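Thiol transferase (PDB 4F0B) is a Ure2p-type glutathione transferase that binds oxidized glutathione and probably acts in glutathione-dependent thiol transfer. Local coordinates at residues W186-P191 with R209-P214; I178-I183 with K204-R209; L25-K30 with V216-N221; P128-A133 with P191-D196. All coordinates share one frame; numbering follows the deposited sequence. Where two conformers were deposited one is given.

How the interactions relate
From the N terminus, L25-K30 on helix 20-33 is separated by 185 residues from V216-N221; interaction 3 thus closes the longest loop, joins the thioredoxin-like domain to the last helix, and has the other three contacts nested inside it. P128-A133 on helix 109-139 comes next, and interaction 4 closes a loop from it to P191-D196. Interaction 2 runs from I178-I183 to K204-R209 and interaction 1 from W186-P191 to R209-P214. These three loops cross one another within the helical domain: interactions 1 and 2 share R209, interactions 1 and 4 share P191. Interaction 1 also touches interaction 3, through the salt bridge of R213 with E28, while interactions 3 and 4 lie about 24 Å apart, centre to centre.

Interaction 1: residues W186-P191 with R209-P214; sequences WARIAP and RIEKRP. With GDS (oxidized glutathione disulfide), chain C.
R188 sets out with CG between its backbone N and carbonyl carbon (chi1 73°) and bends at chi3 (-63°), a path that brings its NE edge to E211; the glutamate answers with CG anti to the backbone N and a bend about its CB-CG bond. The guanidinium meets the carboxylate side-on. R188 NE gives a hydrogen bond to E211 OE1 at 2.9 Å, and R188 NH2 gives one to E211 OE2 at 2.8 Å. Each oxygen uses its syn lone pair, and the two groups lie only 19° from coplanar, so this forked salt bridge fixes the rotation of both. W20 adds a cation-pi partner to the guanidinium. The bridge spans the surface of the helical C-terminal domain of the glutathione transferase fold, joining the type I turn A187-A190, which separates helix 178-187 from helix 190-193, to the end region of helix 201-211. A leucine in place of R188 would probably leave the E211 carboxylate without its two-pronged charge partner and less firmly fixed in rotation. The turn is closed by A190 N on A187 O at 3.0 Å. Before it, the W186 ring reaches the bound oxidized glutathione: W186 CH2 comes within 3.5 Å of GDS CB5, and W186 CZ2 lies 3.6 Å from GDS OE5. N18 holds the indole in place, its OD1 hydrogen-bonded to W186 NE1.

Interaction 2: residues I178-I183 with K204-R209; sequences IADIKI and KAWVER
D180 and W206 meet through one hydrogen bond across the two helices. The indole W206 NE1 donates to D180 OD1 at 2.8 Å with an N-H...O angle of 167°. The oxygen lies close to the ring plane, so the donor is used nearly straight on, while on the acid's part OD1 is met on its anti side, 23° out of the carboxylate plane. The carboxylate is buried and well supplied with donors: OD1 also accepts from the backbone N of I172, and OD2 from that of G177, the residue just before helix 178-187. This last bond corresponds to the N3 half of the capping box known at this helix start in other glutathione transferases; G177 has no side chain to return the other half. With three N-H groups around it, the carboxylate is likely to stay ionised despite its burial.

Van der Waals contact continues along the six-membered ring. W206 CZ2 passes 3.5 Å from D180 O, and beyond it W206 CH2 lies 3.6 Å from I183 CG2. The isoleucine and indole side chains cross at about a right angle, and the touching CG2 branch stands anti to the backbone N of I183. The indole itself reaches over because its CG is anti to the backbone N (chi1 165°).

W206 thus bridges helices 178-187 and 201-211 of the C-terminal domain, also touching A187. I183 packs on A122 of helix 109-139, and K182 touches that helix and helix 84-95.

Interaction 3: residues L25-K30 with V216-N221; sequences LLEELK and VQAGIN
E27 and G219 mark the closest backbone approach between helix 20-33 of the thioredoxin-like N-terminal domain and helix 214-222 near the chain's end, a contact across the domain boundary of the glutathione transferase fold. The axes of the two short segments come within 8.0 Å and run at 136° to each other. The tight part lies here: E27 CG rests against the glycine backbone, 3.5 Å from G219 N. A218 CB closes up alongside, 3.7 Å from E27 CG, and A218 CB is also 3.8 Å from E27 OE1.

Toward solvent the contact loosens. Beyond the methyl of A218, the glutamate chain bends at chi2 (-63°) and one carboxylate oxygen, OE2, turns to its own helix and domain. K30 NZ makes a salt bridge with E27 OE2 at 2.8 Å, and the same oxygen is hydrogen-bonded to the hydroxyl of Y38. No hydrogen bond crosses between the two segments themselves, which meet by packing.

On the buried flank E28 takes over. Its OE2 is engaged by residues of the C-terminal domain outside the two segments, meeting R213 NE in a salt bridge and the hydroxyl of Y176 in a hydrogen bond. With its polar demand met there, E28 OE2 also touches a methyl, lying 3.6 Å from V216 CG2.

Interaction 4: residues P128-A133 with P191-D196; sequences PMQGQA and PRTGLD. With GDS (oxidized glutathione disulfide), chain C.
Q130 and T193 tie the long helix 109-139 of the all-helical C-terminal domain to the short helix 190-193. Q130 has CG anti to its backbone N (chi1 -167°) and an extended chain, which carries the amide to the threonine, where Q130 NE2 donates to T193 OG1 at 3.0 Å. The same nitrogen also bonds W186 O, and OE1 takes the hydroxyl of Y159, while T193 OG1 is hydrogen-bonded to N134 OD1 as well. An alanine in place of Q130 is likely to strip W186 O and T193 OG1 of their amide donor and the Y159 hydroxyl of its partner.

Apolar contact is small: the threonine methyl T193 CG2 meets A133 CB at 3.6 Å.

The other side of helix 109-139 borders the bound disulfide. G131 CA sits 3.2 Å from GDS O5, where a side chain would clash, and P128 CG lies 3.4 Å from GDS OE6. Q132 OE1 bonds Y151 and R150 of the second subunit. Its amide nitrogen turns back: Q132 NE2 donates to P128 O at 3.0 Å, which also accepts from Q132 N.

Interaction 1: residues W186-P191 with R209-P214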
# COMPACT_ATOMS: atom_id res chain seq x y z
N TRP A 186 -13.47 -3.37 0.84
CA TRP A 186 -13.20 -4.60 1.58
C TRP A 186 -14.14 -4.83 2.76
O TRP A 186 -14.61 -5.95 2.99
CB TRP A 186 -11.73 -4.62 2.03
CG TRP A 186 -10.80 -4.91 0.90
CD1 TRP A 186 -10.11 -4.00 0.14
CD2 TRP A 186 -10.47 -6.20 0.41
NE1 TRP A 186 -9.37 -4.67 -0.84
CE2 TRP A 186 -9.58 -6.02 -0.68
CE3 TRP A 186 -10.87 -7.50 0.79
CZ2 TRP A 186 -9.03 -7.11 -1.38
CZ3 TRP A 186 -10.33 -8.59 0.08
CH2 TRP A 186 -9.42 -8.37 -1.00
N ALA A 187 -14.40 -3.77 3.52
CA ALA A 187 -15.21 -3.94 4.75
C ALA A 187 -16.62 -4.42 4.42
O ALA A 187 -17.17 -5.19 5.22
CB ALA A 187 -15.23 -2.64 5.54
N ARG A 188 -17.20 -3.98 3.30
CA ARG A 188 -18.57 -4.38 3.00
C ARG A 188 -18.70 -5.88 2.71
O ARG A 188 -19.81 -6.41 2.78
CB ARG A 188 -19.15 -3.53 1.86
CG ARG A 188 -18.58 -3.88 0.49
CD ARG A 188 -19.07 -2.87 -0.55
NE ARG A 188 -20.53 -2.92 -0.72
CZ ARG A 188 -21.15 -3.68 -1.62
NH1 ARG A 188 -20.45 -4.43 -2.47
NH2 ARG A 188 -22.48 -3.67 -1.72
N ILE A 189 -17.59 -6.56 2.41
CA ILE A 189 -17.61 -8.01 2.26
C ILE A 189 -16.93 -8.75 3.40
O ILE A 189 -16.82 -9.97 3.33
CB ILE A 189 -17.03 -8.48 0.89
CG1 ILE A 189 -15.52 -8.20 0.83
CG2 ILE A 189 -17.87 -7.85 -0.27
CD1 ILE A 189 -14.76 -8.91 -0.34
N ALA A 190 -16.55 -8.04 4.47
CA ALA A 190 -16.03 -8.72 5.65
C ALA A 190 -16.93 -9.86 6.19
O ALA A 190 -16.37 -10.88 6.60
CB ALA A 190 -15.70 -7.69 6.77
N PRO A 191 -18.28 -9.70 6.21
CA PRO A 191 -19.11 -10.81 6.70
C PRO A 191 -18.93 -12.07 5.87
O PRO A 191 -18.84 -13.18 6.42
CB PRO A 191 -20.54 -10.25 6.61
CG PRO A 191 -20.34 -8.74 6.85
CD PRO A 191 -19.06 -8.46 6.02
N ARG A 209 -23.39 3.45 7.03
CA ARG A 209 -23.63 4.83 6.60
C ARG A 209 -23.06 5.11 5.22
O ARG A 209 -23.56 6.00 4.50
CB ARG A 209 -23.20 5.88 7.65
CG ARG A 209 -21.71 6.07 7.84
CD ARG A 209 -21.39 7.21 8.88
NE ARG A 209 -21.94 6.86 10.19
CZ ARG A 209 -21.27 6.20 11.14
NH1 ARG A 209 -21.90 5.88 12.27
NH2 ARG A 209 -19.99 5.87 11.01
N ILE A 210 -22.01 4.39 4.82
CA ILE A 210 -21.42 4.56 3.50
C ILE A 210 -22.26 3.82 2.46
O ILE A 210 -22.53 4.34 1.37
CB ILE A 210 -19.96 4.11 3.48
CG1 ILE A 210 -19.12 5.07 4.37
CG2 ILE A 210 -19.40 4.13 2.05
CD1 ILE A 210 -17.73 4.58 4.69
N GLU A 211 -22.70 2.61 2.81
CA GLU A 211 -23.50 1.80 1.87
C GLU A 211 -24.76 2.55 1.40
O GLU A 211 -25.18 2.39 0.25
CB GLU A 211 -23.84 0.42 2.50
CG GLU A 211 -24.54 -0.59 1.59
CD GLU A 211 -23.62 -1.40 0.68
OE1 GLU A 211 -22.45 -1.66 1.03
OE2 GLU A 211 -24.11 -1.84 -0.39
N LYS A 212 -25.35 3.36 2.29
CA LYS A 212 -26.60 4.07 1.99
C LYS A 212 -26.41 5.21 0.98
O LYS A 212 -27.39 5.73 0.47
CB LYS A 212 -27.21 4.62 3.30
CG LYS A 212 -27.82 3.58 4.20
CD LYS A 212 -28.32 4.26 5.46
CE LYS A 212 -28.73 3.26 6.53
NZ LYS A 212 -29.14 3.98 7.77
N ARG A 213 -25.17 5.62 0.70
CA ARG A 213 -24.97 6.78 -0.20
C ARG A 213 -25.31 6.41 -1.64
O ARG A 213 -24.83 5.41 -2.17
CB ARG A 213 -23.52 7.25 -0.13
CG ARG A 213 -23.02 7.65 1.27
CD ARG A 213 -21.52 7.97 1.24
NE ARG A 213 -21.20 9.17 0.44
CZ ARG A 213 -21.21 10.42 0.92
NH1 ARG A 213 -21.55 10.65 2.18
NH2 ARG A 213 -20.87 11.43 0.16
N PRO A 214 -26.17 7.21 -2.29
CA PRO A 214 -26.48 6.93 -3.70
C PRO A 214 -25.24 6.84 -4.59
O PRO A 214 -25.23 5.99 -5.49
CB PRO A 214 -27.38 8.11 -4.09
CG PRO A 214 -28.12 8.42 -2.80
CD PRO A 214 -27.06 8.25 -1.72
N1 GDS C . -2.82 -3.78 -4.95
CA1 GDS C . -3.77 -3.83 -6.10
C1 GDS C . -4.72 -2.61 -5.99
OE1 GDS C . -4.94 -2.13 -4.86
OE2 GDS C . -5.19 -2.16 -7.05
CB1 GDS C . -4.62 -5.12 -6.00
CG1 GDS C . -5.54 -5.29 -7.22
CD1 GDS C . -6.10 -6.71 -7.23
O1 GDS C . -5.88 -7.56 -6.38
N2 GDS C . -6.85 -7.02 -8.34
CA2 GDS C . -7.49 -8.32 -8.54
C2 GDS C . -7.12 -8.86 -9.90
O2 GDS C . -7.10 -8.12 -10.92
CB2 GDS C . -9.01 -8.26 -8.47
SG2 GDS C . -9.67 -7.53 -6.96
N3 GDS C . -6.85 -10.18 -9.93
CA3 GDS C . -6.52 -10.82 -11.20
C3 GDS C . -5.28 -11.64 -11.14
OE3 GDS C . -4.93 -12.18 -12.20
OE4 GDS C . -4.66 -11.72 -10.04
N4 GDS C . -6.13 -8.60 -3.70
CA4 GDS C . -5.19 -8.31 -2.63
C4 GDS C . -5.00 -6.78 -2.34
OE5 GDS C . -5.89 -5.97 -2.66
OE6 GDS C . -3.93 -6.48 -1.79
C5 GDS C . -6.87 -9.71 -3.65
O5 GDS C . -6.79 -10.52 -2.70
CA5 GDS C . -7.82 -9.96 -4.81
N5 GDS C . -7.84 -11.40 -5.13
CB5 GDS C . -9.20 -9.42 -4.37
SG5 GDS C . -10.35 -9.41 -5.74
CA6 GDS C . -5.03 -13.70 -7.29
C6 GDS C . -4.56 -14.53 -6.08
OE7 GDS C . -4.42 -13.94 -4.98
OE8 GDS C . -4.29 -15.73 -6.29
N6 GDS C . -4.26 -14.12 -8.45
CB6 GDS C . -6.55 -13.92 -7.55
CG6 GDS C . -7.54 -13.38 -6.47
CD6 GDS C . -7.46 -11.89 -6.36
O6 GDS C . -7.06 -11.13 -7.23

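Interaction 2: residues I178-I183 with K204-R209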
# COMPACT_ATOMS: atom_id res chain seq x y z
N ILE A 178 -11.47 9.66 0.63
CA ILE A 178 -10.84 8.54 -0.08
C ILE A 178 -10.27 7.46 0.83
O ILE A 178 -10.23 6.30 0.42
CB ILE A 178 -9.80 8.99 -1.11
CG1 ILE A 178 -8.68 9.83 -0.48
CG2 ILE A 178 -10.50 9.75 -2.26
CD1 ILE A 178 -7.54 10.16 -1.49
N ALA A 179 -9.86 7.78 2.07
CA ALA A 179 -9.46 6.72 2.97
C ALA A 179 -10.61 5.80 3.35
O ALA A 179 -10.42 4.57 3.42
CB ALA A 179 -8.82 7.27 4.22
N ASP A 180 -11.79 6.36 3.58
CA ASP A 180 -12.96 5.53 3.82
C ASP A 180 -13.32 4.70 2.61
O ASP A 180 -13.61 3.53 2.75
CB ASP A 180 -14.16 6.40 4.18
CG ASP A 180 -13.88 7.31 5.35
OD1 ASP A 180 -13.91 6.86 6.52
OD2 ASP A 180 -13.58 8.50 5.07
N ILE A 181 -13.31 5.33 1.44
CA ILE A 181 -13.69 4.65 0.21
C ILE A 181 -12.81 3.42 -0.04
O ILE A 181 -13.32 2.34 -0.35
CB ILE A 181 -13.72 5.63 -0.98
CG1 ILE A 181 -14.85 6.66 -0.81
CG2 ILE A 181 -13.87 4.88 -2.32
CD1 ILE A 181 -14.72 7.89 -1.75
N LYS A 182 -11.50 3.58 0.12
CA LYS A 182 -10.58 2.47 -0.09
C LYS A 182 -10.90 1.28 0.79
O LYS A 182 -10.99 0.12 0.31
CB LYS A 182 -9.14 2.92 0.15
CG LYS A 182 -8.14 1.74 0.22
CD LYS A 182 -8.01 0.97 -1.09
CE LYS A 182 -7.25 -0.36 -0.83
NZ LYS A 182 -7.38 -1.29 -1.99
N ILE A 183 -11.09 1.53 2.08
CA ILE A 183 -11.32 0.42 2.99
C ILE A 183 -12.73 -0.16 2.86
O ILE A 183 -12.91 -1.38 3.00
CB ILE A 183 -11.05 0.83 4.44
CG1 ILE A 183 -9.58 1.24 4.55
CG2 ILE A 183 -11.36 -0.35 5.39
CD1 ILE A 183 -9.12 1.76 5.93
N LYS A 204 -19.03 -1.56 11.77
CA LYS A 204 -20.33 -1.93 11.23
C LYS A 204 -21.17 -0.69 10.90
O LYS A 204 -21.75 -0.60 9.79
CB LYS A 204 -21.07 -2.82 12.22
CG LYS A 204 -22.35 -3.45 11.65
CD LYS A 204 -23.15 -4.17 12.74
CE LYS A 204 -24.37 -4.89 12.15
NZ LYS A 204 -25.27 -5.51 13.17
N ALA A 205 -21.24 0.26 11.83
CA ALA A 205 -22.06 1.47 11.61
C ALA A 205 -21.48 2.33 10.49
O ALA A 205 -22.21 3.03 9.77
CB ALA A 205 -22.18 2.29 12.92
N TRP A 206 -20.17 2.30 10.35
CA TRP A 206 -19.47 3.03 9.28
C TRP A 206 -19.75 2.42 7.90
O TRP A 206 -20.08 3.15 6.95
CB TRP A 206 -17.99 3.12 9.66
CG TRP A 206 -17.01 3.51 8.60
CD1 TRP A 206 -16.57 4.77 8.28
CD2 TRP A 206 -16.24 2.61 7.82
NE1 TRP A 206 -15.58 4.70 7.33
CE2 TRP A 206 -15.37 3.38 7.01
CE3 TRP A 206 -16.20 1.22 7.72
CZ2 TRP A 206 -14.49 2.79 6.07
CZ3 TRP A 206 -15.34 0.63 6.80
CH2 TRP A 206 -14.49 1.41 5.99
N VAL A 207 -19.73 1.09 7.80
CA VAL A 207 -20.12 0.42 6.57
C VAL A 207 -21.55 0.79 6.20
O VAL A 207 -21.84 1.12 5.06
CB VAL A 207 -19.98 -1.13 6.69
CG1 VAL A 207 -20.69 -1.83 5.50
CG2 VAL A 207 -18.48 -1.54 6.77
N GLU A 208 -22.45 0.75 7.19
CA GLU A 208 -23.86 1.04 6.92
C GLU A 208 -24.07 2.47 6.42
O GLU A 208 -24.84 2.70 5.44
CB GLU A 208 -24.66 0.75 8.16
CG GLU A 208 -24.75 -0.74 8.43
CD GLU A 208 -25.39 -1.11 9.76
OE1 GLU A 208 -25.62 -0.21 10.60
OE2 GLU A 208 -25.64 -2.33 9.97
N ARG A 209 -23.39 3.45 7.03
CA ARG A 209 -23.63 4.83 6.60
C ARG A 209 -23.06 5.11 5.22
O ARG A 209 -23.56 6.00 4.50
CB ARG A 209 -23.20 5.88 7.65
CG ARG A 209 -21.71 6.07 7.84
CD ARG A 209 -21.39 7.21 8.88
NE ARG A 209 -21.94 6.86 10.19
CZ ARG A 209 -21.27 6.20 11.14
NH1 ARG A 209 -21.90 5.88 12.27
NH2 ARG A 209 -19.99 5.87 11.01

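Interaction 3: residues L25-K30 with V216-N221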
# COMPACT_ATOMS: atom_id res chain seq x y z
N LEU A 25 -15.54 6.67 -6.07
CA LEU A 25 -15.06 8.03 -6.09
C LEU A 25 -15.54 8.80 -7.33
O LEU A 25 -15.96 9.95 -7.20
CB LEU A 25 -13.55 8.06 -5.99
CG LEU A 25 -12.97 9.49 -6.01
CD1 LEU A 25 -13.47 10.37 -4.88
CD2 LEU A 25 -11.46 9.38 -5.99
N LEU A 26 -15.50 8.18 -8.52
CA LEU A 26 -15.99 8.87 -9.72
C LEU A 26 -17.43 9.31 -9.55
O LEU A 26 -17.79 10.43 -9.91
CB LEU A 26 -15.84 7.96 -10.94
CG LEU A 26 -14.38 7.81 -11.40
CD1 LEU A 26 -14.21 6.58 -12.27
CD2 LEU A 26 -13.95 9.06 -12.16
N GLU A 27 -18.28 8.46 -8.97
CA GLU A 27 -19.67 8.86 -8.77
C GLU A 27 -19.82 9.93 -7.67
O GLU A 27 -20.67 10.81 -7.80
CB GLU A 27 -20.55 7.64 -8.46
CG GLU A 27 -20.75 6.69 -9.65
CD GLU A 27 -21.49 7.34 -10.81
OE1 GLU A 27 -22.38 8.22 -10.59
OE2 GLU A 27 -21.23 6.98 -11.98
N GLU A 28 -19.00 9.88 -6.63
CA GLU A 28 -19.03 10.95 -5.62
C GLU A 28 -18.64 12.28 -6.24
O GLU A 28 -19.27 13.32 -5.99
CB GLU A 28 -18.11 10.63 -4.44
CG GLU A 28 -18.47 9.37 -3.63
CD GLU A 28 -19.63 9.56 -2.65
OE1 GLU A 28 -20.25 10.64 -2.62
OE2 GLU A 28 -19.92 8.59 -1.93
N LEU A 29 -17.62 12.25 -7.11
CA LEU A 29 -17.18 13.46 -7.80
C LEU A 29 -18.26 13.97 -8.74
O LEU A 29 -18.56 15.17 -8.77
CB LEU A 29 -15.89 13.19 -8.58
CG LEU A 29 -14.67 12.88 -7.72
CD1 LEU A 29 -13.53 12.36 -8.61
CD2 LEU A 29 -14.21 14.13 -6.95
N LYS A 30 -18.87 13.07 -9.51
CA LYS A 30 -19.95 13.47 -10.42
C LYS A 30 -21.10 14.16 -9.65
O LYS A 30 -21.66 15.15 -10.15
CB LYS A 30 -20.48 12.27 -11.22
CG LYS A 30 -19.54 11.77 -12.34
CD LYS A 30 -19.92 10.38 -12.82
CE LYS A 30 -21.36 10.31 -13.35
NZ LYS A 30 -21.64 8.96 -13.97
N VAL A 216 -22.31 5.75 -3.82
CA VAL A 216 -21.70 4.46 -3.56
C VAL A 216 -22.42 3.36 -4.34
O VAL A 216 -21.78 2.54 -5.03
CB VAL A 216 -21.69 4.20 -2.05
CG1 VAL A 216 -21.30 2.75 -1.76
CG2 VAL A 216 -20.67 5.11 -1.37
N GLN A 217 -23.76 3.34 -4.27
CA GLN A 217 -24.52 2.33 -5.01
C GLN A 217 -24.27 2.48 -6.52
O GLN A 217 -24.08 1.47 -7.21
CB GLN A 217 -26.03 2.44 -4.68
CG GLN A 217 -26.27 2.07 -3.20
CD GLN A 217 -25.79 0.64 -2.91
OE1 GLN A 217 -26.09 -0.29 -3.68
NE2 GLN A 217 -25.02 0.47 -1.83
N ALA A 218 -24.25 3.73 -7.03
CA ALA A 218 -23.99 3.93 -8.46
C ALA A 218 -22.60 3.42 -8.85
O ALA A 218 -22.45 2.78 -9.90
CB ALA A 218 -24.15 5.39 -8.84
N GLY A 219 -21.60 3.68 -8.02
CA GLY A 219 -20.27 3.20 -8.34
C GLY A 219 -20.17 1.68 -8.35
O GLY A 219 -19.60 1.07 -9.28
N ILE A 220 -20.69 1.06 -7.30
CA ILE A 220 -20.71 -0.38 -7.25
C ILE A 220 -21.42 -0.97 -8.47
O ILE A 220 -20.89 -1.88 -9.12
CB ILE A 220 -21.37 -0.85 -5.95
CG1 ILE A 220 -20.48 -0.50 -4.77
CG2 ILE A 220 -21.63 -2.35 -5.98
CD1 ILE A 220 -21.19 -0.66 -3.46
N ASN A 221 -22.60 -0.45 -8.79
CA ASN A 221 -23.38 -1.01 -9.88
C ASN A 221 -22.70 -0.85 -11.24
O ASN A 221 -22.92 -1.67 -12.14
CB ASN A 221 -24.79 -0.42 -9.90
CG ASN A 221 -25.61 -0.86 -8.69
OD1 ASN A 221 -25.29 -1.87 -8.06
ND2 ASN A 221 -26.64 -0.09 -8.33

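Interaction 4: residues P128-A133 with P191-D196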
# COMPACT_ATOMS: atom_id res chain seq x y z
N PRO A 128 -4.46 -6.86 1.41
CA PRO A 128 -3.68 -8.10 1.23
C PRO A 128 -4.17 -9.20 2.19
O PRO A 128 -4.33 -10.36 1.75
CB PRO A 128 -2.26 -7.66 1.59
CG PRO A 128 -2.22 -6.19 1.11
CD PRO A 128 -3.60 -5.67 1.49
N MET A 129 -4.37 -8.89 3.47
CA MET A 129 -4.66 -9.96 4.43
C MET A 129 -6.09 -10.48 4.34
O MET A 129 -6.31 -11.70 4.38
CB MET A 129 -4.37 -9.48 5.84
CG MET A 129 -2.91 -9.14 6.07
SD MET A 129 -1.76 -10.54 5.90
CE MET A 129 -1.11 -10.30 4.25
N GLN A 130 -7.05 -9.57 4.10
CA GLN A 130 -8.42 -10.03 3.91
C GLN A 130 -8.53 -10.76 2.56
O GLN A 130 -9.27 -11.75 2.45
CB GLN A 130 -9.39 -8.86 4.01
CG GLN A 130 -10.86 -9.32 4.14
CD GLN A 130 -11.82 -8.17 4.18
OE1 GLN A 130 -11.43 -7.05 4.52
NE2 GLN A 130 -13.06 -8.43 3.83
N GLY A 131 -7.69 -10.37 1.59
CA GLY A 131 -7.66 -11.07 0.31
C GLY A 131 -7.13 -12.49 0.49
O GLY A 131 -7.60 -13.42 -0.18
N GLN A 132 -6.18 -12.68 1.42
CA GLN A 132 -5.66 -14.04 1.67
C GLN A 132 -6.71 -14.83 2.41
O GLN A 132 -6.86 -16.04 2.17
CB GLN A 132 -4.35 -14.02 2.46
CG GLN A 132 -3.19 -13.25 1.78
CD GLN A 132 -3.20 -13.35 0.27
OE1 GLN A 132 -2.91 -14.41 -0.31
NE2 GLN A 132 -3.53 -12.25 -0.38
N ALA A 133 -7.41 -14.19 3.36
CA ALA A 133 -8.50 -14.89 4.04
C ALA A 133 -9.56 -15.37 3.04
O ALA A 133 -9.99 -16.51 3.09
CB ALA A 133 -9.15 -13.98 5.08
N PRO A 191 -18.28 -9.70 6.21
CA PRO A 191 -19.11 -10.81 6.70
C PRO A 191 -18.93 -12.07 5.87
O PRO A 191 -18.84 -13.18 6.42
CB PRO A 191 -20.54 -10.25 6.61
CG PRO A 191 -20.34 -8.74 6.85
CD PRO A 191 -19.06 -8.46 6.02
N ARG A 192 -18.83 -11.87 4.56
CA ARG A 192 -18.56 -12.98 3.65
C ARG A 192 -17.21 -13.61 3.95
O ARG A 192 -17.10 -14.83 3.95
CB ARG A 192 -18.59 -12.50 2.22
CG ARG A 192 -18.45 -13.61 1.33
CD ARG A 192 -18.42 -13.20 -0.10
NE ARG A 192 -18.31 -14.44 -0.84
CZ ARG A 192 -18.03 -14.52 -2.13
NH1 ARG A 192 -17.81 -13.41 -2.84
NH2 ARG A 192 -17.94 -15.70 -2.68
N THR A 193 -16.20 -12.78 4.18
CA THR A 193 -14.87 -13.30 4.51
C THR A 193 -14.95 -14.20 5.72
O THR A 193 -14.27 -15.23 5.78
CB THR A 193 -13.90 -12.14 4.81
OG1 THR A 193 -13.82 -11.29 3.67
CG2 THR A 193 -12.48 -12.68 5.17
N GLY A 194 -15.73 -13.78 6.71
CA GLY A 194 -15.92 -14.59 7.91
C GLY A 194 -15.83 -13.77 9.21
O GLY A 194 -15.79 -14.35 10.30
N LEU A 195 -15.84 -12.45 9.10
CA LEU A 195 -15.79 -11.63 10.29
C LEU A 195 -17.20 -11.29 10.73
O LEU A 195 -18.06 -10.93 9.91
CB LEU A 195 -15.00 -10.34 10.06
CG LEU A 195 -13.48 -10.44 10.07
CD1 LEU A 195 -13.02 -11.03 8.75
CD2 LEU A 195 -12.88 -9.07 10.25
N ASP A 196 -17.44 -11.36 12.02
CA ASP A 196 -18.72 -10.96 12.56
C ASP A 196 -18.59 -9.47 12.89
O ASP A 196 -17.91 -9.10 13.85
CB ASP A 196 -18.99 -11.74 13.85
CG ASP A 196 -20.35 -11.44 14.44
OD1 ASP A 196 -21.00 -10.48 13.99
OD2 ASP A 196 -20.75 -12.17 15.37
N1 GDS C . -2.82 -3.78 -4.95
CA1 GDS C . -3.77 -3.83 -6.10
C1 GDS C . -4.72 -2.61 -5.99
OE1 GDS C . -4.94 -2.13 -4.86
OE2 GDS C . -5.19 -2.16 -7.05
CB1 GDS C . -4.62 -5.12 -6.00
CG1 GDS C . -5.54 -5.29 -7.22
CD1 GDS C . -6.10 -6.71 -7.23
O1 GDS C . -5.88 -7.56 -6.38
N2 GDS C . -6.85 -7.02 -8.34
CA2 GDS C . -7.49 -8.32 -8.54
C2 GDS C . -7.12 -8.86 -9.90
O2 GDS C . -7.10 -8.12 -10.92
CB2 GDS C . -9.01 -8.26 -8.47
SG2 GDS C . -9.67 -7.53 -6.96
N3 GDS C . -6.85 -10.18 -9.93
CA3 GDS C . -6.52 -10.82 -11.20
C3 GDS C . -5.28 -11.64 -11.14
OE3 GDS C . -4.93 -12.18 -12.20
OE4 GDS C . -4.66 -11.72 -10.04
N4 GDS C . -6.13 -8.60 -3.70
CA4 GDS C . -5.19 -8.31 -2.63
C4 GDS C . -5.00 -6.78 -2.34
OE5 GDS C . -5.89 -5.97 -2.66
OE6 GDS C . -3.93 -6.48 -1.79
C5 GDS C . -6.87 -9.71 -3.65
O5 GDS C . -6.79 -10.52 -2.70
CA5 GDS C . -7.82 -9.96 -4.81
N5 GDS C . -7.84 -11.40 -5.13
CB5 GDS C . -9.20 -9.42 -4.37
SG5 GDS C . -10.35 -9.41 -5.74
CA6 GDS C . -5.03 -13.70 -7.29
C6 GDS C . -4.56 -14.53 -6.08
OE7 GDS C . -4.42 -13.94 -4.98
OE8 GDS C . -4.29 -15.73 -6.29
N6 GDS C . -4.26 -14.12 -8.45
CB6 GDS C . -6.55 -13.92 -7.55
CG6 GDS C . -7.54 -13.38 -6.47
CD6 GDS C . -7.46 -11.89 -6.36
O6 GDS C . -7.06 -11.13 -7.23